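Local coordinates for protein intracellular growth locus, subunit C (Francisella tularensis subsp. tularensis, PDB 2QWU) that is of uncertain molecular function but, as a pathogenicity island protein of the IglC family, probably supports bacterial growth inside host cells, at residues A26-H31 and K50-I55; R35-S40 and A67-S72; L122-K127 and D142-E147. The protein carries 2 engineered substitutions. All blocks are in the same frame, centred on the assembly; numbering follows the deposited sequence.

Interactions 1 and 2 meet where loop 50-55 lies against the residues leading into strand 71-79: their centres lie about 8 Å apart, and T68 of interaction 2 is hydrogen-bonded to both I52 and A54 of interaction 1. Interaction 2 is the buried one, where strand 37-43 pairs with the start of strand 71-79 and F37 and I38 pack on the small A69 and A71. Interaction 1, two loops outside that pairing, is partly buried and held by one short backbone bond with aliphatic packing. Interaction 3, also partly buried, adjoins strand 37-43, with D39 and S40 bonded to N124 and G123; its chemistry is the most polar, serine and aspartate oxygens gripping backbone N-H groups.

Interaction 1 of 3, residues A26-H31 and K50-I55; sequences ACIGSH and KNIVAI
C27 meets I55 through a flat group, its own peptide carbonyl, whose oxygen is taken by I55 N; a second flat group, the imidazole of H31, lies behind it within 26-31, with A26 O and I28 O in plane at its edge. H31 NE2 donates to A26 O at 2.7 Å, exactly in the ring plane and on a carbonyl lone pair, tying the two ends of 26-31 together. Across the contact, segment 50-55 runs through a classic beta bulge, with N51 and I52 both facing A69, and then an inverse gamma turn centred on V53. Beyond the turn, I55 N donates to C27 O at 2.7 Å, with a nearly straight N-H...O angle of 167°. The same oxygen also takes a CA-H...O contact from A54 CA at 3.2 Å, while the CB atoms of C27 and A54 pack together.

I28 has CG1 between its backbone N and carbonyl carbon (chi1 65°), with CG2 beside the N; this methyl meets I52 CG2 and lies 3.7 Å from V53 O. Beyond the contact, I55 O is held by R35 NH1. Around G29 O, the I55 atoms CB, CG1 and CG2 all lie 3.9 Å away.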
loop_
_atom_site.group_PDB
_atom_site.type_symbol
_atom_site.label_atom_id
_atom_site.label_comp_id
_atom_site.label_asym_id
_atom_site.label_seq_id
_atom_site.Cartn_x
_atom_site.Cartn_y
_atom_site.Cartn_z
ATOM N N ALA A 26 6.806 9.968 1.650
ATOM C CA ALA A 26 6.810 10.347 0.241
ATOM C C ALA A 26 5.448 10.892 -0.229
ATOM O O ALA A 26 5.406 11.689 -1.178
ATOM C CB ALA A 26 7.199 9.157 -0.633
ATOM N N CYS A 27 4.364 10.455 0.435
ATOM C CA CYS A 27 2.994 10.867 0.065
ATOM C C CYS A 27 2.718 12.366 0.299
ATOM O O CYS A 27 1.700 12.884 -0.171
ATOM C CB CYS A 27 1.951 9.997 0.833
ATOM S SG CYS A 27 1.969 10.143 2.634
ATOM N N ILE A 28 3.582 13.054 1.055
ATOM C CA ILE A 28 3.386 14.463 1.258
ATOM C C ILE A 28 4.600 15.257 0.825
ATOM O O ILE A 28 5.673 14.716 0.529
ATOM C CB ILE A 28 3.036 14.804 2.746
ATOM C CG1 ILE A 28 4.226 14.464 3.670
ATOM C CG2 ILE A 28 1.728 14.109 3.112
ATOM C CD1 ILE A 28 4.073 14.925 5.170
ATOM N N GLY A 29 4.437 16.561 0.732
ATOM C CA GLY A 29 5.585 17.367 0.332
ATOM C C GLY A 29 5.740 17.564 -1.175
ATOM O O GLY A 29 4.980 16.998 -1.980
ATOM N N SER A 30 6.750 18.351 -1.535
ATOM C CA SER A 30 7.085 18.742 -2.923
ATOM C C SER A 30 8.401 18.083 -3.307
ATOM O O SER A 30 9.444 18.559 -2.875
ATOM C CB SER A 30 7.325 20.267 -3.034
ATOM O OG SER A 30 6.102 20.956 -2.889
ATOM N N HIS A 31 8.358 17.021 -4.096
ATOM C CA HIS A 31 9.584 16.313 -4.487
ATOM C C HIS A 31 9.308 15.502 -5.738
ATOM O O HIS A 31 8.167 15.290 -6.079
ATOM C CB HIS A 31 10.051 15.410 -3.340
ATOM C CG HIS A 31 9.077 14.342 -2.975
ATOM N ND1 HIS A 31 9.086 13.094 -3.563
ATOM C CD2 HIS A 31 8.036 14.342 -2.114
ATOM C CE1 HIS A 31 8.095 12.377 -3.080
ATOM N NE2 HIS A 31 7.438 13.116 -2.200
ATOM N N LYS A 50 -10.241 9.237 5.894
ATOM C CA LYS A 50 -9.469 9.790 4.779
ATOM C C LYS A 50 -9.032 11.175 5.296
ATOM O O LYS A 50 -9.748 12.150 5.163
ATOM C CB LYS A 50 -10.386 9.919 3.576
ATOM C CG LYS A 50 -9.692 10.339 2.305
ATOM C CD LYS A 50 -10.800 10.675 1.323
ATOM C CE LYS A 50 -10.279 10.651 -0.055
ATOM N NZ LYS A 50 -11.407 11.092 -0.932
ATOM N N ASN A 51 -7.850 11.250 5.904
ATOM C CA ASN A 51 -7.398 12.467 6.553
ATOM C C ASN A 51 -5.981 12.903 6.222
ATOM O O ASN A 51 -5.407 13.770 6.891
ATOM C CB ASN A 51 -7.518 12.273 8.077
ATOM C CG ASN A 51 -6.660 11.128 8.579
ATOM O OD1 ASN A 51 -6.004 10.476 7.790
ATOM N ND2 ASN A 51 -6.698 10.860 9.878
ATOM N N ILE A 52 -5.386 12.311 5.191
ATOM C CA ILE A 52 -4.054 12.708 4.826
ATOM C C ILE A 52 -4.125 13.487 3.544
ATOM O O ILE A 52 -4.769 13.021 2.578
ATOM C CB ILE A 52 -3.126 11.471 4.606
ATOM C CG1 ILE A 52 -2.999 10.680 5.913
ATOM C CG2 ILE A 52 -1.789 11.948 4.026
ATOM C CD1 ILE A 52 -2.350 9.282 5.701
ATOM N N VAL A 53 -3.515 14.672 3.539
ATOM C CA VAL A 53 -3.492 15.483 2.307
ATOM C C VAL A 53 -2.303 14.993 1.476
ATOM O O VAL A 53 -1.209 15.584 1.503
ATOM C CB VAL A 53 -3.399 16.987 2.633
ATOM C CG1 VAL A 53 -3.488 17.795 1.364
ATOM C CG2 VAL A 53 -4.577 17.357 3.571
ATOM N N ALA A 54 -2.521 13.878 0.774
ATOM C CA ALA A 54 -1.461 13.235 -0.017
ATOM C C ALA A 54 -1.344 13.907 -1.357
ATOM O O ALA A 54 -2.359 14.373 -1.979
ATOM C CB ALA A 54 -1.744 11.749 -0.181
ATOM N N ILE A 55 -0.107 13.964 -1.821
ATOM C CA ILE A 55 0.204 14.681 -3.052
ATOM C C ILE A 55 0.565 13.727 -4.201
ATOM O O ILE A 55 1.539 12.958 -4.096
ATOM C CB ILE A 55 1.395 15.635 -2.781
ATOM C CG1 ILE A 55 1.122 16.548 -1.570
ATOM C CG2 ILE A 55 1.736 16.405 -4.091
ATOM C CD1 ILE A 55 -0.050 17.536 -1.803
#

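Interaction 2 of 3, residues R35-S40 and A67-S72. Engineered in segment 35-40: M36 (natural residue Leu).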
loop_
_atom_site.group_PDB
_atom_site.type_symbol
_atom_site.label_atom_id
_atom_site.label_comp_id
_atom_site.label_asym_id
_atom_site.label_seq_id
_atom_site.Cartn_x
_atom_site.Cartn_y
_atom_site.Cartn_z
ATOM N N ARG A 35 5.788 7.861 -4.998
ATOM C CA ARG A 35 4.915 7.840 -3.828
ATOM C C ARG A 35 3.629 7.077 -4.210
ATOM O O ARG A 35 3.156 7.125 -5.357
ATOM C CB ARG A 35 4.591 9.257 -3.302
ATOM C CG ARG A 35 3.449 10.074 -4.088
ATOM C CD ARG A 35 3.828 10.393 -5.484
ATOM N NE ARG A 35 5.055 11.173 -5.613
ATOM C CZ ARG A 35 5.205 12.496 -5.412
ATOM N NH1 ARG A 35 4.195 13.300 -5.037
ATOM N NH2 ARG A 35 6.403 13.062 -5.625
HETATM N N MSE A 36 3.087 6.359 -3.232
HETATM C CA MSE A 36 1.864 5.577 -3.424
HETATM C C MSE A 36 0.939 5.815 -2.266
HETATM O O MSE A 36 1.360 5.906 -1.134
HETATM C CB MSE A 36 2.195 4.070 -3.507
HETATM C CG MSE A 36 2.832 3.647 -4.792
HETATM SE SE MSE A 36 3.099 1.740 -4.749
HETATM C CE MSE A 36 1.463 1.334 -4.687
ATOM N N PHE A 37 -0.350 6.011 -2.557
ATOM C CA PHE A 37 -1.289 6.156 -1.503
ATOM C C PHE A 37 -2.675 5.728 -2.001
ATOM O O PHE A 37 -2.911 5.615 -3.223
ATOM C CB PHE A 37 -1.253 7.590 -0.951
ATOM C CG PHE A 37 -1.548 8.684 -1.999
ATOM C CD1 PHE A 37 -2.862 9.019 -2.310
ATOM C CD2 PHE A 37 -0.500 9.376 -2.623
ATOM C CE1 PHE A 37 -3.151 10.071 -3.255
ATOM C CE2 PHE A 37 -0.757 10.435 -3.556
ATOM C CZ PHE A 37 -2.121 10.771 -3.860
ATOM N N ILE A 38 -3.551 5.438 -1.044
ATOM C CA ILE A 38 -4.884 4.953 -1.393
ATOM C C ILE A 38 -5.981 5.796 -0.755
ATOM O O ILE A 38 -5.845 6.275 0.365
ATOM C CB ILE A 38 -5.034 3.475 -0.994
ATOM C CG1 ILE A 38 -4.632 3.282 0.488
ATOM C CG2 ILE A 38 -4.172 2.587 -1.923
ATOM C CD1 ILE A 38 -4.838 1.839 1.013
ATOM N N ASP A 39 -7.113 5.944 -1.449
ATOM C CA ASP A 39 -8.157 6.848 -0.950
ATOM C C ASP A 39 -9.089 6.264 0.094
ATOM O O ASP A 39 -9.918 7.003 0.681
ATOM C CB ASP A 39 -8.943 7.492 -2.134
ATOM C CG ASP A 39 -9.787 6.503 -2.893
ATOM O OD1 ASP A 39 -9.820 5.318 -2.507
ATOM O OD2 ASP A 39 -10.463 6.925 -3.902
ATOM N N SER A 40 -8.928 4.980 0.377
ATOM C CA SER A 40 -9.688 4.342 1.435
ATOM C C SER A 40 -8.940 3.103 1.897
ATOM O O SER A 40 -8.118 2.570 1.159
ATOM C CB SER A 40 -11.105 3.986 0.988
ATOM O OG SER A 40 -11.096 2.860 0.151
ATOM N N ALA A 67 -8.265 16.404 2.232
ATOM C CA ALA A 67 -7.613 15.099 2.374
ATOM C C ALA A 67 -7.880 14.265 1.142
ATOM O O ALA A 67 -8.983 14.251 0.572
ATOM C CB ALA A 67 -8.154 14.374 3.572
ATOM N N THR A 68 -6.898 13.460 0.782
ATOM C CA THR A 68 -7.013 12.648 -0.420
ATOM C C THR A 68 -6.706 11.207 -0.154
ATOM O O THR A 68 -6.928 10.343 -1.014
ATOM C CB THR A 68 -5.999 13.125 -1.508
ATOM O OG1 THR A 68 -4.679 13.152 -0.953
ATOM C CG2 THR A 68 -6.333 14.540 -1.981
ATOM N N ALA A 69 -6.156 10.921 1.024
ATOM C CA ALA A 69 -5.776 9.537 1.292
ATOM C C ALA A 69 -6.097 9.067 2.707
ATOM O O ALA A 69 -6.037 9.867 3.629
ATOM C CB ALA A 69 -4.252 9.386 1.083
ATOM N N ALA A 70 -6.485 7.797 2.820
ATOM C CA ALA A 70 -6.701 7.159 4.117
ATOM C C ALA A 70 -5.352 6.510 4.561
ATOM O O ALA A 70 -5.129 6.278 5.760
ATOM C CB ALA A 70 -7.798 6.071 3.990
ATOM N N ALA A 71 -4.480 6.200 3.599
ATOM C CA ALA A 71 -3.198 5.555 3.942
ATOM C C ALA A 71 -2.212 5.721 2.830
ATOM O O ALA A 71 -2.609 5.885 1.671
ATOM C CB ALA A 71 -3.388 4.050 4.165
ATOM N N SER A 72 -0.918 5.702 3.172
ATOM C CA SER A 72 0.109 5.698 2.157
ATOM C C SER A 72 0.546 4.220 2.098
ATOM O O SER A 72 0.311 3.440 3.059
ATOM C CB SER A 72 1.323 6.528 2.580
ATOM O OG SER A 72 1.862 5.961 3.782
#
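F37 and I38 send their side chains to opposite faces of the sheet, and each meets small residues of 67-72. The F37 ring carbon CD1 lies 3.7 Å from A69 CB, while CE1 lies near T68 OG1; the F37 and T68 side chains cross obliquely. The first torsion of F37 sets CG in the crowded position between its own N and carbonyl carbon (chi1 58°), the start of the ring that meets A69. F37 CB itself lies against the partner backbone, 3.4 Å from A71 O. A54, from a neighbouring loop, also packs on this ring, and its carbonyl oxygen takes the hydrogen bond with T68 OG1.

On the other face I38 meets A71. I38 CG1 comes to 4.0 Å from A71 CB, and CD1 touches the same methyl.

The strands pair antiparallel, F37 with S72 as the non-hydrogen-bonded pair and I38 with A71 as the hydrogen-bonded one. The pairing ends in a classic beta bulge: A70 and A71 both face I38, so that I38 N donates to A71 O at 2.9 Å and I38 O accepts from A70 N at 3.0 Å. At the bulge A70 CB points toward segment 35-40, where it rests 3.6 Å from S40 CA.

D39 directs its side chain away, although its CB still lies 3.7 Å from T68 O; its carboxylate bonds the backbone N of N124. S72 OG likewise has its partner beyond the pair, the hydroxyl of Y175. M36, an engineered selenomethionine where the natural residue is Leu, packs its side chain on M140 and L143, and its carbonyl oxygen makes a CA-H...O contact with S72 CA.

Interaction 3 of 3, residues L122-K127 and D142-E147; sequences LGNSNK and DLSNLE
D142 OD1, which lies beside S125 OG, is gripped twice by S144. The S144 hydroxyl donates to its syn lone pair at 2.7 Å, and S144 N closes an Asx turn at 3.0 Å from the anti side, 28° out of the carboxylate plane. With its proton committed to D142, S144 OG accepts from S125 N across the contact at 3.0 Å. S125 OG, set between its own N and carbonyl carbon (chi1 52°), accepts from L143 N at 3.0 Å. Each serine hydroxyl oxygen thus accepts a backbone N-H of the other segment.

L143 and S144 also open a type II beta turn that runs to L146. N145 N, inside the turn, donates to G123 O from well above the carbonyl plane, and L122 N bonds L146 O at 2.9 Å, joining the turn to the end of strand 120-122. L122 CD1 packs 3.9 Å from L143 CB; I38 packs on L122, and the engineered M36 on L143. A water accepts from K127 NZ and makes a weak bond to D142 OD2. The two bonds from S144 restrain the rotation of the D142 carboxylate, and the nearby lysine may stabilise its negative charge.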
loop_
_atom_site.group_PDB
_atom_site.type_symbol
_atom_site.label_atom_id
_atom_site.label_comp_id
_atom_site.label_asym_id
_atom_site.label_seq_id
_atom_site.Cartn_x
_atom_site.Cartn_y
_atom_site.Cartn_z
ATOM N N LEU A 122 -8.046 -2.390 0.073
ATOM C CA LEU A 122 -7.440 -1.128 -0.326
ATOM C C LEU A 122 -8.372 -0.407 -1.291
ATOM O O LEU A 122 -9.024 -1.067 -2.120
ATOM C CB LEU A 122 -6.117 -1.386 -1.057
ATOM C CG LEU A 122 -5.110 -2.343 -0.417
ATOM C CD1 LEU A 122 -3.761 -2.299 -1.196
ATOM C CD2 LEU A 122 -4.908 -1.945 1.026
ATOM N N GLY A 123 -8.413 0.912 -1.184
ATOM C CA GLY A 123 -9.238 1.719 -2.067
ATOM C C GLY A 123 -8.475 2.015 -3.353
ATOM O O GLY A 123 -7.564 1.279 -3.717
ATOM N N ASN A 124 -8.836 3.095 -4.042
ATOM C CA ASN A 124 -8.180 3.458 -5.293
ATOM C C ASN A 124 -6.799 4.028 -5.019
ATOM O O ASN A 124 -6.641 4.952 -4.201
ATOM C CB ASN A 124 -8.984 4.537 -6.015
ATOM C CG ASN A 124 -10.366 4.043 -6.385
ATOM O OD1 ASN A 124 -10.495 2.973 -7.030
ATOM N ND2 ASN A 124 -11.392 4.785 -5.983
ATOM N N SER A 125 -5.808 3.489 -5.711
ATOM C CA SER A 125 -4.466 4.048 -5.562
ATOM C C SER A 125 -4.255 5.198 -6.548
ATOM O O SER A 125 -4.977 5.347 -7.555
ATOM C CB SER A 125 -3.401 2.936 -5.748
ATOM O OG SER A 125 -3.543 2.193 -6.930
ATOM N N ASN A 126 -3.284 6.040 -6.245
ATOM C CA ASN A 126 -2.961 7.190 -7.112
ATOM C C ASN A 126 -2.370 6.776 -8.451
ATOM O O ASN A 126 -1.718 5.744 -8.591
ATOM C CB ASN A 126 -2.033 8.190 -6.391
ATOM C CG ASN A 126 -0.659 7.587 -6.036
ATOM O OD1 ASN A 126 -0.569 6.524 -5.444
ATOM N ND2 ASN A 126 0.401 8.296 -6.396
ATOM N N LYS A 127 -2.611 7.596 -9.457
ATOM C CA LYS A 127 -2.143 7.251 -10.803
ATOM C C LYS A 127 -0.738 7.747 -11.098
ATOM O O LYS A 127 -0.086 7.195 -11.960
ATOM C CB LYS A 127 -3.127 7.811 -11.843
ATOM C CG LYS A 127 -4.533 7.169 -11.701
ATOM C CD LYS A 127 -5.574 7.686 -12.716
ATOM C CE LYS A 127 -6.976 7.123 -12.432
ATOM N NZ LYS A 127 -6.952 5.676 -12.075
ATOM N N ASP A 142 -0.875 -0.831 -9.750
ATOM C CA ASP A 142 -2.250 -0.337 -9.485
ATOM C C ASP A 142 -2.868 -1.265 -8.423
ATOM O O ASP A 142 -3.254 -2.408 -8.702
ATOM C CB ASP A 142 -3.109 -0.367 -10.788
ATOM C CG ASP A 142 -4.459 0.295 -10.612
ATOM O OD1 ASP A 142 -4.847 0.524 -9.446
ATOM O OD2 ASP A 142 -5.151 0.597 -11.639
ATOM N N LEU A 143 -2.946 -0.777 -7.191
ATOM C CA LEU A 143 -3.454 -1.581 -6.087
ATOM C C LEU A 143 -4.968 -1.383 -5.875
ATOM O O LEU A 143 -5.527 -1.903 -4.934
ATOM C CB LEU A 143 -2.735 -1.153 -4.782
ATOM C CG LEU A 143 -1.230 -1.475 -4.816
ATOM C CD1 LEU A 143 -0.572 -0.880 -3.539
ATOM C CD2 LEU A 143 -0.998 -2.986 -4.928
ATOM N N SER A 144 -5.608 -0.613 -6.738
ATOM C CA SER A 144 -7.015 -0.301 -6.505
ATOM C C SER A 144 -7.886 -1.492 -6.246
ATOM O O SER A 144 -7.880 -2.451 -7.009
ATOM C CB SER A 144 -7.613 0.540 -7.671
ATOM O OG SER A 144 -6.812 1.684 -7.944
ATOM N N ASN A 145 -8.647 -1.405 -5.149
ATOM C CA ASN A 145 -9.576 -2.428 -4.750
ATOM C C ASN A 145 -9.027 -3.754 -4.356
ATOM O O ASN A 145 -9.797 -4.687 -4.195
ATOM C CB ASN A 145 -10.643 -2.599 -5.834
ATOM C CG ASN A 145 -11.520 -1.353 -5.944
ATOM O OD1 ASN A 145 -11.789 -0.702 -4.931
ATOM N ND2 ASN A 145 -11.958 -1.016 -7.152
ATOM N N LEU A 146 -7.710 -3.851 -4.155
ATOM C CA LEU A 146 -7.152 -5.131 -3.817
ATOM C C LEU A 146 -7.597 -5.560 -2.424
ATOM O O LEU A 146 -7.583 -4.741 -1.507
ATOM C CB LEU A 146 -5.624 -5.050 -3.914
ATOM C CG LEU A 146 -4.828 -6.317 -3.605
ATOM C CD1 LEU A 146 -4.967 -7.347 -4.737
ATOM C CD2 LEU A 146 -3.310 -5.897 -3.512
ATOM N N GLU A 147 -7.985 -6.839 -2.267
ATOM C CA GLU A 147 -8.367 -7.379 -0.976
ATOM C C GLU A 147 -7.328 -8.427 -0.569
ATOM O O GLU A 147 -7.056 -9.401 -1.299
ATOM C CB GLU A 147 -9.733 -8.059 -0.992
ATOM C CG GLU A 147 -10.161 -8.507 0.415
ATOM C CD GLU A 147 -11.655 -8.843 0.492
ATOM O OE1 GLU A 147 -12.002 -10.020 0.298
ATOM O OE2 GLU A 147 -12.485 -7.923 0.721
HETATM O O HOH W 1 -4.588 3.665 -11.460
#